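Local coordinates for protein replicative DNA helicase (Nostoc punctiforme, PDB 4O1R) that probably serves as an intein within a replicative DNA helicase, excising itself by protein splicing and joining the flanking sequences, at residues Leu5-Ser9 / Val20-Glu24; Gly67-Arg71 / Ala135-Val140. The contacts are given in a common frame with arbitrary orientation. Where two conformers were deposited one is given. Numbering follows the deposited sequence.

Contact 1: Leu5-Ser9 / Val20-Glu24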
ATOM      1  N   LEU A   5      -0.337  -7.996  -0.776  1.00 10.93           N
ATOM      2  CA  LEU A   5      -1.604  -7.368  -1.157  1.00 10.96           C
ATOM      3  C   LEU A   5      -2.388  -8.217  -2.117  1.00 10.99           C
ATOM      4  O   LEU A   5      -1.818  -8.984  -2.903  1.00 11.50           O
ATOM      5  CB  LEU A   5      -1.342  -6.024  -1.848  1.00 11.44           C
ATOM      6  CG  LEU A   5      -0.638  -4.951  -1.025  1.00 12.25           C
ATOM      7  CD1 LEU A   5      -0.332  -3.775  -1.940  1.00 13.89           C
ATOM      8  CD2 LEU A   5      -1.515  -4.508   0.148  1.00 14.32           C
ATOM      9  N   ALA A   6      -3.701  -8.025  -2.123  1.00 11.33           N
ATOM     10  CA  ALA A   6      -4.537  -8.663  -3.152  1.00 11.85           C
ATOM     11  C   ALA A   6      -4.058  -8.252  -4.546  1.00 12.31           C
ATOM     12  O   ALA A   6      -3.586  -7.129  -4.754  1.00 12.24           O
ATOM     13  CB  ALA A   6      -6.000  -8.281  -2.965  1.00 12.46           C
ATOM     14  N   GLY A   7      -4.201  -9.167  -5.499  1.00 12.45           N
ATOM     15  CA  GLY A   7      -3.732  -8.934  -6.873  1.00 12.95           C
ATOM     16  C   GLY A   7      -4.378  -7.781  -7.611  1.00 13.53           C
ATOM     17  O   GLY A   7      -3.758  -7.205  -8.520  1.00 13.94           O
ATOM     18  N   ASP A   8      -5.599  -7.413  -7.208  1.00 13.92           N
ATOM     19  CA  ASP A   8      -6.301  -6.312  -7.858  1.00 15.48           C
ATOM     20  C   ASP A   8      -5.955  -4.949  -7.270  1.00 14.65           C
ATOM     21  O   ASP A   8      -6.463  -3.932  -7.730  1.00 15.43           O
ATOM     22  CB  ASP A   8      -7.827  -6.523  -7.894  1.00 17.15           C
ATOM     23  CG  ASP A   8      -8.450  -6.681  -6.531  0.58 19.63           C
ATOM     24  OD1 ASP A   8      -7.730  -6.953  -5.552  0.58 22.57           O
ATOM     25  OD2 ASP A   8      -9.695  -6.571  -6.455  0.58 23.82           O
ATOM     26  N   SER A   9      -5.081  -4.926  -6.266  1.00 13.43           N
ATOM     27  CA  SER A   9      -4.621  -3.659  -5.688  1.00 12.75           C
ATOM     28  C   SER A   9      -3.956  -2.808  -6.766  1.00 12.65           C
ATOM     29  O   SER A   9      -3.100  -3.297  -7.487  1.00 13.87           O
ATOM     30  CB  SER A   9      -3.616  -3.907  -4.562  1.00 12.66           C
ATOM     31  OG  SER A   9      -4.158  -4.762  -3.558  1.00 13.02           O
ATOM     32  N   VAL A  20      -2.578   0.299 -12.330  1.00 15.07           N
ATOM     33  CA  VAL A  20      -2.413  -1.078 -12.794  1.00 14.65           C
ATOM     34  C   VAL A  20      -2.541  -2.052 -11.615  1.00 14.31           C
ATOM     35  O   VAL A  20      -1.960  -1.809 -10.556  1.00 14.39           O
ATOM     36  CB  VAL A  20      -0.953  -1.274 -13.310  0.50 14.55           C
ATOM     37  CG1 VAL A  20      -0.694  -2.722 -13.772  0.50 13.70           C
ATOM     38  CG2 VAL A  20      -0.604  -0.260 -14.397  0.50 14.77           C
ATOM     39  N   PRO A  21      -3.291  -3.157 -11.793  1.00 13.71           N
ATOM     40  CA  PRO A  21      -3.326  -4.176 -10.735  1.00 14.01           C
ATOM     41  C   PRO A  21      -1.931  -4.755 -10.510  1.00 13.42           C
ATOM     42  O   PRO A  21      -1.206  -5.101 -11.457  1.00 13.85           O
ATOM     43  CB  PRO A  21      -4.281  -5.240 -11.282  1.00 14.77           C
ATOM     44  CG  PRO A  21      -5.008  -4.604 -12.402  1.00 16.03           C
ATOM     45  CD  PRO A  21      -4.168  -3.487 -12.931  1.00 14.98           C
ATOM     46  N   ILE A  22      -1.552  -4.886  -9.247  1.00 13.45           N
ATOM     47  CA  ILE A  22      -0.220  -5.341  -8.913  1.00 13.09           C
ATOM     48  C   ILE A  22       0.089  -6.729  -9.523  1.00 13.14           C
ATOM     49  O   ILE A  22       1.231  -7.000  -9.922  1.00 13.50           O
ATOM     50  CB  ILE A  22      -0.028  -5.310  -7.369  1.00 13.12           C
ATOM     51  CG1 ILE A  22       1.420  -5.589  -6.987  1.00 14.78           C
ATOM     52  CG2 ILE A  22      -1.008  -6.244  -6.661  1.00 14.06           C
ATOM     53  CD1 ILE A  22       1.716  -5.363  -5.509  1.00 15.68           C
ATOM     54  N   LYS A  23      -0.929  -7.582  -9.642  1.00 12.87           N
ATOM     55  CA  LYS A  23      -0.706  -8.914 -10.227  1.00 13.78           C
ATOM     56  C   LYS A  23      -0.126  -8.805 -11.649  1.00 14.00           C
ATOM     57  O   LYS A  23       0.649  -9.663 -12.071  1.00 15.26           O
ATOM     58  CB  LYS A  23      -1.979  -9.765 -10.212  1.00 14.35           C
ATOM     59  CG  LYS A  23      -1.790 -11.104 -10.889  0.53 16.21           C
ATOM     60  CD  LYS A  23      -3.056 -11.899 -11.025  0.53 18.44           C
ATOM     61  CE  LYS A  23      -2.731 -13.241 -11.669  0.53 17.93           C
ATOM     62  NZ  LYS A  23      -3.914 -14.142 -11.695  0.53 21.80           N
ATOM     63  N   GLU A  24      -0.479  -7.744 -12.369  1.00 14.29           N
ATOM     64  CA  GLU A  24      -0.030  -7.580 -13.759  1.00 15.24           C
ATOM     65  C   GLU A  24       1.427  -7.130 -13.868  1.00 14.76           C
ATOM     66  O   GLU A  24       2.017  -7.168 -14.956  1.00 15.98           O
ATOM     67  CB  GLU A  24      -0.965  -6.630 -14.514  1.00 16.09           C
ATOM     68  CG  GLU A  24      -2.379  -7.204 -14.664  1.00 20.20           C
ATOM     69  CD  GLU A  24      -3.356  -6.281 -15.374  1.00 27.68           C
ATOM     70  OE1 GLU A  24      -2.920  -5.257 -15.930  1.00 31.50           O
ATOM     71  OE2 GLU A  24      -4.569  -6.583 -15.366  1.00 32.40           O
TER
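Start at L5, whose CD1 meets I22 CD1 at 4.4 Å; this is a loose apolar touch, and the leucine packs further on F133 and A135. A6 turns its CB away, but its carbonyl is busy. A6 O accepts the backbone bond from S9 N (3.1 Å) that closes a type I turn over A6-S9, takes a second bond from S9 OG (2.7 Å), and also lies 3.3 Å from I22 CG2. G7 sits hard against the partner segment: an ideal CB would be only 3.2 Å from K23 CB, so a side chain would crowd here. K23 N donates to G7 O at 3.1 Å, nearly straight at 167°, and P21 CB is 3.4 Å from the same oxygen. This is the N-terminal end of the HINT fold of inteins, where strand 5-6 gives way to the small antiparallel hairpin of strands 10-12 and 19-21. D8 directs its CB away from the partner segment; its CA lies 4.1 Å from P21 CB. S9 O, just before strand 10-12, receives I22 N at 2.8 Å and a CA-H...O contact from P21 CA at 3.4 Å, while S9 CB packs 4.1 Å from I22 CG2.

Contact 2: Gly67-Arg71 / Ala135-Val140; sequences GRKIR and ANNIIV
Two side chains reach across to backbone carbonyls. N136 ND2 donates to K69 O at 2.8 Å (148°), with N136 in m (chi2 10°), and R68 NH1 donates to N137 O at 2.8 Å (151°), approaching edge-on; R68 has chi1 m, chi2 -143° and chi3 t. One water accepts from K69 N (3.0 Å) and donates to N136 O (2.8 Å). A135-I138 forms a type I' turn with N136 at 50/35 and N137 at 62/30, closed by I138 N to A135 O and A135 N to I138 O, both 2.9 Å. The CA register is I70-N136 at 6.1 Å and R68-N137 at 7.0 Å. Strands 69-71 and 138-140 pass 9.1 Å apart at 32°. Between them, I70 (tt) sets CD1 4.0 Å from A135 CB and 3.9 Å from V140 CG1, while its CG2 meets I138 CD1 (mt) at 3.8 Å. This is the face-to-face packing of two sheets, with the two-residue turn of the 132-135/138-141 hairpin beside strand 69-72, in the all-beta HINT fold of inteins.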
ATOM      1  N   GLY A  67     -13.390   6.560   2.294  1.00 16.14           N
ATOM      2  CA  GLY A  67     -13.849   5.486   1.420  1.00 16.26           C
ATOM      3  C   GLY A  67     -12.759   4.715   0.713  1.00 15.77           C
ATOM      4  O   GLY A  67     -13.053   3.863  -0.134  1.00 17.43           O
ATOM      5  N   ARG A  68     -11.499   4.967   1.055  1.00 14.71           N
ATOM      6  CA  ARG A  68     -10.407   4.193   0.468  1.00 14.55           C
ATOM      7  C   ARG A  68     -10.419   2.792   1.055  1.00 13.50           C
ATOM      8  O   ARG A  68     -10.848   2.599   2.190  1.00 13.27           O
ATOM      9  CB  ARG A  68      -9.085   4.903   0.684  1.00 15.58           C
ATOM     10  CG  ARG A  68      -9.205   6.336   0.181  1.00 19.20           C
ATOM     11  CD  ARG A  68      -7.986   6.843  -0.463  1.00 20.51           C
ATOM     12  NE  ARG A  68      -8.153   8.267  -0.751  1.00 20.11           N
ATOM     13  CZ  ARG A  68      -7.143   9.123  -0.854  1.00 19.97           C
ATOM     14  NH1 ARG A  68      -5.882   8.709  -0.698  1.00 17.51           N
ATOM     15  NH2 ARG A  68      -7.401  10.395  -1.118  1.00 21.47           N
ATOM     16  N   LYS A  69     -10.009   1.812   0.262  1.00 12.96           N
ATOM     17  CA  LYS A  69     -10.162   0.414   0.650  1.00 13.33           C
ATOM     18  C   LYS A  69      -9.001  -0.371   0.078  1.00 12.54           C
ATOM     19  O   LYS A  69      -8.592  -0.134  -1.065  1.00 13.01           O
ATOM     20  CB  LYS A  69     -11.457  -0.143   0.049  1.00 15.28           C
ATOM     21  CG  LYS A  69     -11.882  -1.497   0.576  0.53 16.31           C
ATOM     22  CD  LYS A  69     -13.097  -2.009  -0.181  0.53 20.35           C
ATOM     23  CE  LYS A  69     -14.367  -1.280   0.202  0.53 22.33           C
ATOM     24  NZ  LYS A  69     -15.551  -1.910  -0.444  0.53 24.42           N
ATOM     25  N   ILE A  70      -8.479  -1.309   0.860  1.00 11.71           N
ATOM     26  CA  ILE A  70      -7.402  -2.167   0.393  1.00 12.24           C
ATOM     27  C   ILE A  70      -7.526  -3.516   1.068  1.00 11.64           C
ATOM     28  O   ILE A  70      -8.062  -3.614   2.173  1.00 11.60           O
ATOM     29  CB  ILE A  70      -6.021  -1.508   0.654  1.00 12.30           C
ATOM     30  CG1 ILE A  70      -4.886  -2.197  -0.124  1.00 14.47           C
ATOM     31  CG2 ILE A  70      -5.738  -1.415   2.164  1.00 13.22           C
ATOM     32  CD1 ILE A  70      -3.572  -1.415  -0.053  1.00 16.26           C
ATOM     33  N   ARG A  71      -7.030  -4.549   0.395  1.00 11.41           N
ATOM     34  CA  ARG A  71      -7.009  -5.904   0.954  1.00 11.46           C
ATOM     35  C   ARG A  71      -5.570  -6.340   1.100  1.00 10.82           C
ATOM     36  O   ARG A  71      -4.839  -6.435   0.113  1.00 11.37           O
ATOM     37  CB  ARG A  71      -7.816  -6.881   0.088  1.00 12.18           C
ATOM     38  CG  ARG A  71      -9.297  -6.494   0.126  0.58 13.53           C
ATOM     39  CD  ARG A  71     -10.154  -7.300  -0.800  0.58 16.10           C
ATOM     40  NE  ARG A  71     -10.290  -8.664  -0.325  0.58 16.71           N
ATOM     41  CZ  ARG A  71     -10.070  -9.740  -1.068  0.58 17.15           C
ATOM     42  NH1 ARG A  71      -9.706  -9.605  -2.339  0.58 17.32           N
ATOM     43  NH2 ARG A  71     -10.230 -10.946  -0.538  0.58 18.40           N
ATOM     44  N   ALA A 135      -0.653   2.033  -2.831  1.00 12.83           N
ATOM     45  CA  ALA A 135      -1.519   1.032  -3.441  1.00 13.37           C
ATOM     46  C   ALA A 135      -2.955   1.337  -3.057  1.00 12.75           C
ATOM     47  O   ALA A 135      -3.245   1.595  -1.880  1.00 12.87           O
ATOM     48  CB  ALA A 135      -1.125  -0.361  -2.996  1.00 14.28           C
ATOM     49  N   ASN A 136      -3.853   1.328  -4.040  1.00 13.11           N
ATOM     50  CA  ASN A 136      -5.235   1.733  -3.797  1.00 12.97           C
ATOM     51  C   ASN A 136      -5.305   3.069  -3.067  1.00 13.26           C
ATOM     52  O   ASN A 136      -6.174   3.302  -2.219  1.00 13.42           O
ATOM     53  CB  ASN A 136      -6.023   0.647  -3.042  1.00 13.88           C
ATOM     54  CG  ASN A 136      -6.582  -0.415  -3.962  1.00 13.49           C
ATOM     55  OD1 ASN A 136      -6.255  -0.482  -5.152  1.00 15.15           O
ATOM     56  ND2 ASN A 136      -7.452  -1.248  -3.417  1.00 14.42           N
ATOM     57  N   ASN A 137      -4.364   3.949  -3.394  1.00 13.13           N
ATOM     58  CA  ASN A 137      -4.331   5.299  -2.823  1.00 13.83           C
ATOM     59  C   ASN A 137      -4.149   5.297  -1.300  1.00 13.18           C
ATOM     60  O   ASN A 137      -4.601   6.215  -0.619  1.00 13.43           O
ATOM     61  CB  ASN A 137      -5.587   6.107  -3.208  1.00 15.24           C
ATOM     62  CG  ASN A 137      -5.698   6.357  -4.688  0.55 17.23           C
ATOM     63  OD1 ASN A 137      -4.722   6.720  -5.344  0.55 19.75           O
ATOM     64  ND2 ASN A 137      -6.899   6.187  -5.223  0.55 19.93           N
ATOM     65  N   ILE A 138      -3.455   4.279  -0.798  1.00 12.65           N
ATOM     66  CA  ILE A 138      -3.055   4.173   0.616  1.00 12.75           C
ATOM     67  C   ILE A 138      -1.557   3.847   0.659  1.00 13.42           C
ATOM     68  O   ILE A 138      -1.065   3.073  -0.156  1.00 13.59           O
ATOM     69  CB  ILE A 138      -3.873   3.080   1.354  1.00 12.25           C
ATOM     70  CG1 ILE A 138      -5.367   3.420   1.311  1.00 13.03           C
ATOM     71  CG2 ILE A 138      -3.401   2.906   2.822  1.00 13.44           C
ATOM     72  CD1 ILE A 138      -6.290   2.316   1.817  1.00 14.06           C
ATOM     73  N   ILE A 139      -0.833   4.451   1.600  1.00 13.75           N
ATOM     74  CA  ILE A 139       0.608   4.182   1.742  1.00 14.20           C
ATOM     75  C   ILE A 139       0.841   2.876   2.489  1.00 13.24           C
ATOM     76  O   ILE A 139       0.290   2.675   3.570  1.00 13.07           O
ATOM     77  CB  ILE A 139       1.301   5.362   2.425  1.00 14.50           C
ATOM     78  CG1 ILE A 139       1.211   6.589   1.517  1.00 16.36           C
ATOM     79  CG2 ILE A 139       2.764   5.056   2.754  1.00 16.29           C
ATOM     80  CD1 ILE A 139       1.329   7.880   2.240  1.00 17.40           C
ATOM     81  N   VAL A 140       1.613   1.968   1.896  1.00 13.16           N
ATOM     82  CA  VAL A 140       1.934   0.672   2.513  1.00 14.06           C
ATOM     83  C   VAL A 140       3.447   0.458   2.560  1.00 14.65           C
ATOM     84  O   VAL A 140       4.147   0.940   1.678  1.00 15.06           O
ATOM     85  CB  VAL A 140       1.262  -0.510   1.777  1.00 14.56           C
ATOM     86  CG1 VAL A 140      -0.219  -0.265   1.625  1.00 18.12           C
ATOM     87  CG2 VAL A 140       1.891  -0.757   0.402  1.00 15.04           C
TER
HETATM   88  O   HOH W   1      -8.920   2.940  -2.240  1.00 16.21           O

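Overall arrangement
Contact 1 (5-9/20-24) and contact 2 (67-71/135-140) have centres 12 Å apart and meet directly. A6 N lies 3.0 Å from R71 O, a probable hydrogen bond that sets strand 5-6 beside strand 69-72. L5 bridges the two: its CD2 is 3.7 Å from I70 CD1 and its CD1 is 3.7 Å from A135 CB, so it extends the apolar core of contact 2. At the end of the A6-S9 turn, S9 CA packs 3.6 Å from N136 OD1, which also accepts from L10 N. L5 also touches H76, probably the block B histidine of inteins. In contact 1 the side chain of V20 is about 13 Å from a bound sodium ion.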